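Local structure of glycogen synthase (Cyanobacterium sp. CLg1, 6GNF) at residues 49-53 with 54-58; 208-211 with 212-215; 493-496 with 497-501. The protein is a bacterial glycogen or starch synthase of the glycosyltransferase class, built from two Rossmann-like domains and modelled with adenosine-5'-diphosphate and a glycan bound. All coordinates share one frame; numbering follows the deposited sequence.

Interaction 1: residues 49-53 with 54-58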
# COMPACT_ATOMS: atom_id res chain seq x y z
N GLU A 49 -11.94 -10.32 3.05
CA GLU A 49 -12.58 -10.90 4.23
C GLU A 49 -13.95 -10.28 4.47
O GLU A 49 -14.89 -10.98 4.81
CB GLU A 49 -11.69 -10.78 5.47
CG GLU A 49 -10.56 -11.80 5.47
CD GLU A 49 -9.62 -11.72 6.67
OE1 GLU A 49 -8.56 -12.39 6.61
OE2 GLU A 49 -9.87 -10.96 7.62
N GLU A 50 -14.07 -8.97 4.26
CA GLU A 50 -15.36 -8.29 4.45
C GLU A 50 -16.35 -8.71 3.37
O GLU A 50 -17.51 -8.94 3.65
CB GLU A 50 -15.16 -6.76 4.44
CG GLU A 50 -16.45 -5.96 4.62
CD GLU A 50 -17.11 -6.16 5.98
OE1 GLU A 50 -16.42 -6.60 6.93
OE2 GLU A 50 -18.34 -5.89 6.10
N LEU A 51 -15.87 -8.84 2.15
CA LEU A 51 -16.72 -9.28 1.04
C LEU A 51 -17.24 -10.70 1.24
O LEU A 51 -18.37 -11.00 0.86
CB LEU A 51 -15.96 -9.16 -0.29
CG LEU A 51 -15.69 -7.72 -0.72
CD1 LEU A 51 -14.65 -7.65 -1.82
CD2 LEU A 51 -16.96 -7.03 -1.17
N ALA A 52 -16.41 -11.57 1.80
CA ALA A 52 -16.83 -12.93 2.14
C ALA A 52 -17.87 -12.92 3.25
O ALA A 52 -18.82 -13.69 3.21
CB ALA A 52 -15.64 -13.78 2.55
N LYS A 53 -17.66 -12.05 4.23
CA LYS A 53 -18.58 -11.87 5.35
C LYS A 53 -19.98 -11.49 4.87
O LYS A 53 -20.96 -12.08 5.29
CB LYS A 53 -18.02 -10.81 6.30
CG LYS A 53 -18.36 -11.00 7.77
CD LYS A 53 -17.30 -10.38 8.68
CE LYS A 53 -17.48 -8.87 8.81
NZ LYS A 53 -18.51 -8.51 9.83
N ILE A 54 -20.06 -10.58 3.91
CA ILE A 54 -21.33 -10.18 3.29
C ILE A 54 -22.00 -11.34 2.54
O ILE A 54 -23.20 -11.32 2.35
CB ILE A 54 -21.13 -9.03 2.28
CG1 ILE A 54 -20.65 -7.76 2.97
CG2 ILE A 54 -22.42 -8.72 1.53
CD1 ILE A 54 -20.02 -6.78 2.00
N GLY A 55 -21.22 -12.34 2.12
CA GLY A 55 -21.78 -13.53 1.47
C GLY A 55 -21.29 -13.81 0.07
O GLY A 55 -21.77 -14.73 -0.57
N HIS A 56 -20.31 -13.05 -0.43
CA HIS A 56 -19.81 -13.28 -1.78
C HIS A 56 -18.71 -14.33 -1.78
O HIS A 56 -18.11 -14.62 -0.73
CB HIS A 56 -19.33 -11.97 -2.40
CG HIS A 56 -20.36 -10.89 -2.37
ND1 HIS A 56 -21.53 -10.96 -3.09
CD2 HIS A 56 -20.43 -9.74 -1.66
CE1 HIS A 56 -22.27 -9.90 -2.85
NE2 HIS A 56 -21.62 -9.13 -1.98
N LYS A 57 -18.46 -14.91 -2.95
CA LYS A 57 -17.43 -15.92 -3.11
C LYS A 57 -16.15 -15.23 -3.54
O LYS A 57 -16.08 -14.69 -4.64
CB LYS A 57 -17.85 -16.96 -4.14
CG LYS A 57 -16.90 -18.14 -4.21
CD LYS A 57 -17.26 -19.09 -5.34
CE LYS A 57 -18.57 -19.81 -5.07
NZ LYS A 57 -18.78 -20.91 -6.06
N VAL A 58 -15.12 -15.32 -2.70
CA VAL A 58 -13.93 -14.50 -2.84
C VAL A 58 -12.67 -15.34 -2.70
O VAL A 58 -12.59 -16.20 -1.84
CB VAL A 58 -13.90 -13.41 -1.74
CG1 VAL A 58 -12.81 -12.40 -2.01
CG2 VAL A 58 -15.25 -12.71 -1.66

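Interaction 2: residues 208-211 with 212-215. With SO4 (sulfate ion), chain I.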
# COMPACT_ATOMS: atom_id res chain seq x y z
N ARG A 208 6.95 0.59 -15.94
CA ARG A 208 7.69 1.13 -17.06
C ARG A 208 8.88 0.23 -17.32
O ARG A 208 9.68 -0.02 -16.41
CB ARG A 208 8.16 2.55 -16.77
CG ARG A 208 7.02 3.52 -16.50
CD ARG A 208 7.53 4.94 -16.35
NE ARG A 208 6.46 5.86 -15.99
CZ ARG A 208 6.58 7.19 -15.96
NH1 ARG A 208 7.74 7.76 -16.27
NH2 ARG A 208 5.55 7.95 -15.62
N PHE A 209 8.97 -0.30 -18.54
CA PHE A 209 10.06 -1.17 -18.94
C PHE A 209 10.51 -0.79 -20.33
O PHE A 209 9.74 -0.23 -21.09
CB PHE A 209 9.60 -2.62 -18.96
CG PHE A 209 9.18 -3.12 -17.62
CD1 PHE A 209 10.12 -3.33 -16.62
CD2 PHE A 209 7.85 -3.37 -17.34
CE1 PHE A 209 9.75 -3.78 -15.38
CE2 PHE A 209 7.46 -3.82 -16.10
CZ PHE A 209 8.42 -4.03 -15.12
N PRO A 210 11.77 -1.10 -20.67
CA PRO A 210 12.24 -0.83 -22.03
C PRO A 210 11.41 -1.56 -23.07
O PRO A 210 10.92 -2.66 -22.80
CB PRO A 210 13.67 -1.36 -22.03
CG PRO A 210 14.07 -1.43 -20.60
CD PRO A 210 12.81 -1.73 -19.85
N SER A 211 11.28 -0.98 -24.25
CA SER A 211 10.46 -1.56 -25.30
C SER A 211 11.05 -2.88 -25.78
O SER A 211 10.32 -3.76 -26.22
CB SER A 211 10.29 -0.56 -26.44
OG SER A 211 11.51 0.05 -26.75
N SER A 212 12.35 -3.04 -25.62
CA SER A 212 13.04 -4.29 -25.92
C SER A 212 12.56 -5.47 -25.07
O SER A 212 12.89 -6.62 -25.37
CB SER A 212 14.54 -4.13 -25.72
OG SER A 212 14.81 -3.83 -24.36
N LYS A 213 11.81 -5.21 -24.01
CA LYS A 213 11.19 -6.27 -23.22
C LYS A 213 9.80 -6.65 -23.73
O LYS A 213 9.08 -7.38 -23.04
CB LYS A 213 11.09 -5.85 -21.75
CG LYS A 213 12.42 -5.64 -21.04
CD LYS A 213 13.30 -6.88 -21.01
CE LYS A 213 12.67 -8.01 -20.21
NZ LYS A 213 13.43 -9.27 -20.37
N PHE A 214 9.41 -6.18 -24.91
CA PHE A 214 8.06 -6.48 -25.41
C PHE A 214 7.87 -7.96 -25.74
O PHE A 214 6.85 -8.54 -25.39
CB PHE A 214 7.71 -5.64 -26.65
CG PHE A 214 6.38 -5.99 -27.23
CD1 PHE A 214 5.21 -5.66 -26.57
CD2 PHE A 214 6.29 -6.70 -28.42
CE1 PHE A 214 3.98 -6.01 -27.09
CE2 PHE A 214 5.06 -7.05 -28.95
CZ PHE A 214 3.91 -6.70 -28.28
N ASP A 215 8.89 -8.59 -26.32
CA ASP A 215 8.76 -9.98 -26.75
C ASP A 215 8.52 -10.91 -25.56
O ASP A 215 7.95 -11.98 -25.72
CB ASP A 215 10.00 -10.43 -27.53
CG ASP A 215 10.13 -9.75 -28.88
OD1 ASP A 215 9.10 -9.30 -29.42
OD2 ASP A 215 11.25 -9.69 -29.42
S SO4 I . 15.31 -0.15 -25.63
O1 SO4 I . 13.91 -0.46 -26.00
O2 SO4 I . 16.21 -0.30 -26.81
O3 SO4 I . 15.76 -1.11 -24.59
O4 SO4 I . 15.36 1.25 -25.13

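Interaction 3: residues 493-496 with 497-501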
# COMPACT_ATOMS: atom_id res chain seq x y z
N ASP A 493 9.10 23.71 7.32
CA ASP A 493 8.22 24.80 7.73
C ASP A 493 6.75 24.41 7.56
O ASP A 493 5.92 24.66 8.43
CB ASP A 493 8.55 26.07 6.94
CG ASP A 493 9.96 26.61 7.24
OD1 ASP A 493 10.52 26.33 8.33
OD2 ASP A 493 10.53 27.32 6.39
N ALA A 494 6.43 23.75 6.45
CA ALA A 494 5.07 23.31 6.17
C ALA A 494 4.56 22.29 7.20
O ALA A 494 3.40 22.34 7.61
CB ALA A 494 4.99 22.74 4.77
N MET A 495 5.44 21.39 7.62
CA MET A 495 5.09 20.39 8.63
C MET A 495 4.82 21.06 9.97
O MET A 495 3.83 20.79 10.63
CB MET A 495 6.22 19.36 8.78
CG MET A 495 5.96 18.27 9.82
SD MET A 495 7.34 17.12 9.98
CE MET A 495 8.54 18.14 10.82
N ILE A 496 5.72 21.96 10.36
CA ILE A 496 5.65 22.62 11.66
C ILE A 496 4.39 23.48 11.82
O ILE A 496 3.85 23.59 12.92
CB ILE A 496 6.93 23.44 11.93
CG1 ILE A 496 8.10 22.47 12.17
CG2 ILE A 496 6.76 24.36 13.12
CD1 ILE A 496 9.46 23.10 12.01
N VAL A 497 3.92 24.09 10.73
CA VAL A 497 2.65 24.81 10.75
C VAL A 497 1.52 23.89 11.24
O VAL A 497 0.73 24.29 12.10
CB VAL A 497 2.30 25.40 9.36
CG1 VAL A 497 0.83 25.79 9.26
CG2 VAL A 497 3.19 26.60 9.06
N GLY A 498 1.48 22.67 10.72
CA GLY A 498 0.48 21.69 11.15
C GLY A 498 0.65 21.28 12.60
O GLY A 498 -0.32 21.20 13.35
N MET A 499 1.90 21.06 13.01
CA MET A 499 2.18 20.64 14.39
C MET A 499 1.78 21.73 15.38
O MET A 499 1.21 21.43 16.44
CB MET A 499 3.67 20.30 14.55
CG MET A 499 4.09 19.07 13.76
SD MET A 499 5.88 18.85 13.70
CE MET A 499 6.20 18.30 15.37
N LYS A 500 2.04 22.99 15.03
CA LYS A 500 1.66 24.12 15.88
C LYS A 500 0.14 24.26 16.00
O LYS A 500 -0.36 24.58 17.07
CB LYS A 500 2.25 25.43 15.35
CG LYS A 500 3.73 25.58 15.65
CD LYS A 500 4.25 26.92 15.15
CE LYS A 500 5.55 27.31 15.84
NZ LYS A 500 6.04 28.64 15.38
N LYS A 501 -0.57 24.07 14.89
CA LYS A 501 -2.03 24.06 14.94
C LYS A 501 -2.50 23.08 16.01
O LYS A 501 -3.36 23.41 16.82
CB LYS A 501 -2.63 23.64 13.60
CG LYS A 501 -2.91 24.75 12.60
CD LYS A 501 -3.53 24.13 11.34
CE LYS A 501 -4.02 25.17 10.34
NZ LYS A 501 -2.89 25.91 9.71

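Interaction 1: residues 49-53 with 54-58
Leu-51 O receives two backbone N-H groups as helix 39-54 gives way to strand 57-63, one from His-56 and one, weakly, from Gly-55. The bond from His-56 N measures 3.1 Å to Leu-51 O and is fairly straight, 156° at the hydrogen. Gly-55 N also reaches Ala-52 O at 3.0 Å, but it sits well above the plane of that carbonyl rather than on a lone pair. One residue earlier, Ile-54 N still makes an ordinary helical bond to Glu-50 O. The positive phi of Gly-55 (121°) together with the bonds back into the last turn defines a Schellman motif, a backbone shape that suits glycine, since there is no CB to meet the carbonyl oxygen of Ile-54.

A softer polar contact follows: the CA-H of Ala-52 points almost straight at His-56 O, with CA and O 3.6 Å apart. The imidazole of His-56 approaches Leu-51 O obliquely, while its ND1 is hydrogen-bonded to the N of Leu-22, the residue just before strand 23-27.

The apolar contacts involve Leu-51, Ala-52, Ile-54 and Val-58. Val-58 holds CG2 anti to its carbonyl carbon, which brings this methyl over the last helical turn, 3.9 Å from Leu-51 CB and 4.4 Å from Ala-52 CB. Leu-51 CD2 also lies alongside Ile-54 CD1, at 4.4 Å, and the leucine packs further on Ile-24 and Phe-26 of strand 23-27 and on Val-533 of helix 526-540.

This is the helix-to-strand corner of a beta-alpha-beta unit. Its chemistry implies that the carbonyls of Glu-50, Leu-51 and Ala-52 find donors in the turn itself, while Val-58 CG2 adds an apolar contact against the last helical turn.

Interaction 2: residues 208-211 with 212-215
Lys-213 N turns back to Pro-210 O and Phe-214 N to Ser-211 O, and these two bonds make the compact part of the contact. The first is 3.0 Å from Lys-213 N to Pro-210 O; in both, the donor stands about 50° out of the carbonyl plane, in keeping with a tight turn. Lys-213 lies side by side with the proline, its CG 4.1 Å from Pro-210 CD. The lysine chain, bent at chi2 and chi3, leaves the turn, and its NZ forms a salt bridge with Glu-134. Phe-214 carries its ring away, onto Leu-255 of strand 251-256.

The looser, solvent-facing side, with Pro-210 and Ser-212 exposed, holds a sulfate ion, probably from the crystallisation liquor. Ser-211 OG donates to sulfate O1 at 2.6 Å, and Ser-212 N reaches the same oxygen at 3.0 Å, whereas Ser-212 OG donates to O3 at 2.9 Å. With OG lying between the backbone N and the carbonyl carbon in both serines (chi1 44° and 63°), the two hydroxyls grip neighbouring corners of the anion. Pro-210 CB borders it, 3.3 Å from O3.

Successive i to i+3 bonds mark a short 3-10 turn, here following edge strand 208-209 of a small antiparallel sheet.

Interaction 3: residues 493-496 with 497-501
Met-495 and Met-499 stand one turn apart on helix 485-503, and their side chains slant across each other. Met-495 leaves the helix with CG anti to its backbone N (chi1 179°), whereas Met-499 starts beside its own N, with CG anti to the carbonyl carbon. Those different starts set the sulfur of Met-499 against the flank of the other chain: SD is 3.9 Å from Met-495 CG and 4.0 Å from Met-495 CE. Because Met-495 bends at chi3, its methyl folds back to this same sulfur. The pair faces the protein interior, Met-495 on Val-367 and Ile-368 of helix 365-370 and Met-499 on Leu-375 of helix 372-375.

Ile-496 and Lys-500 form a second oblique pair. The branch CG2 of the isoleucine meets the aliphatic part of the lysine, 4.1 Å from Lys-500 CD, and the lysine chain runs on extended past it. Lys-500 CG also lies 3.4 Å from Ile-496 O. Val-497 CG2, anti to the carbonyl carbon, comes within 3.4 Å of Asp-493 O.

Backbone bonds from i to i+4 join Val-497 to Asp-493, Met-499 to Met-495 and Lys-500 to Ile-496; in the last, Lys-500 N is 2.8 Å from Ile-496 O. Asp-493 OD1 forms a salt bridge with Lys-374.

The chemistry is therefore amphipathic: methionine thioethers and methyls supply a pliable apolar surface toward the neighbouring helices, whereas Lys-500, an exposed residue, meets Ile-496 through its methylenes.

The three contacts illustrate how local interactions change with their place in the fold. Interaction 3 is the most buried, the buried face of an amphipathic helix dominated by methionine packing; interaction 1 is partly buried and combines a helix cap with an apolar layer; interaction 2 is a surface turn whose outer side meets an anion. No two hold the same elements. Interactions 1 and 2 both belong to the starch synthase catalytic domain, yet their centres are 38 Å apart, and interaction 3 lies across the chain's centre from interaction 1. Backbone bonding differs accordingly: i to i+4 bonds in 493-501, Schellman closure in 49-58 and 3-10 bonds in the 210-214 turn.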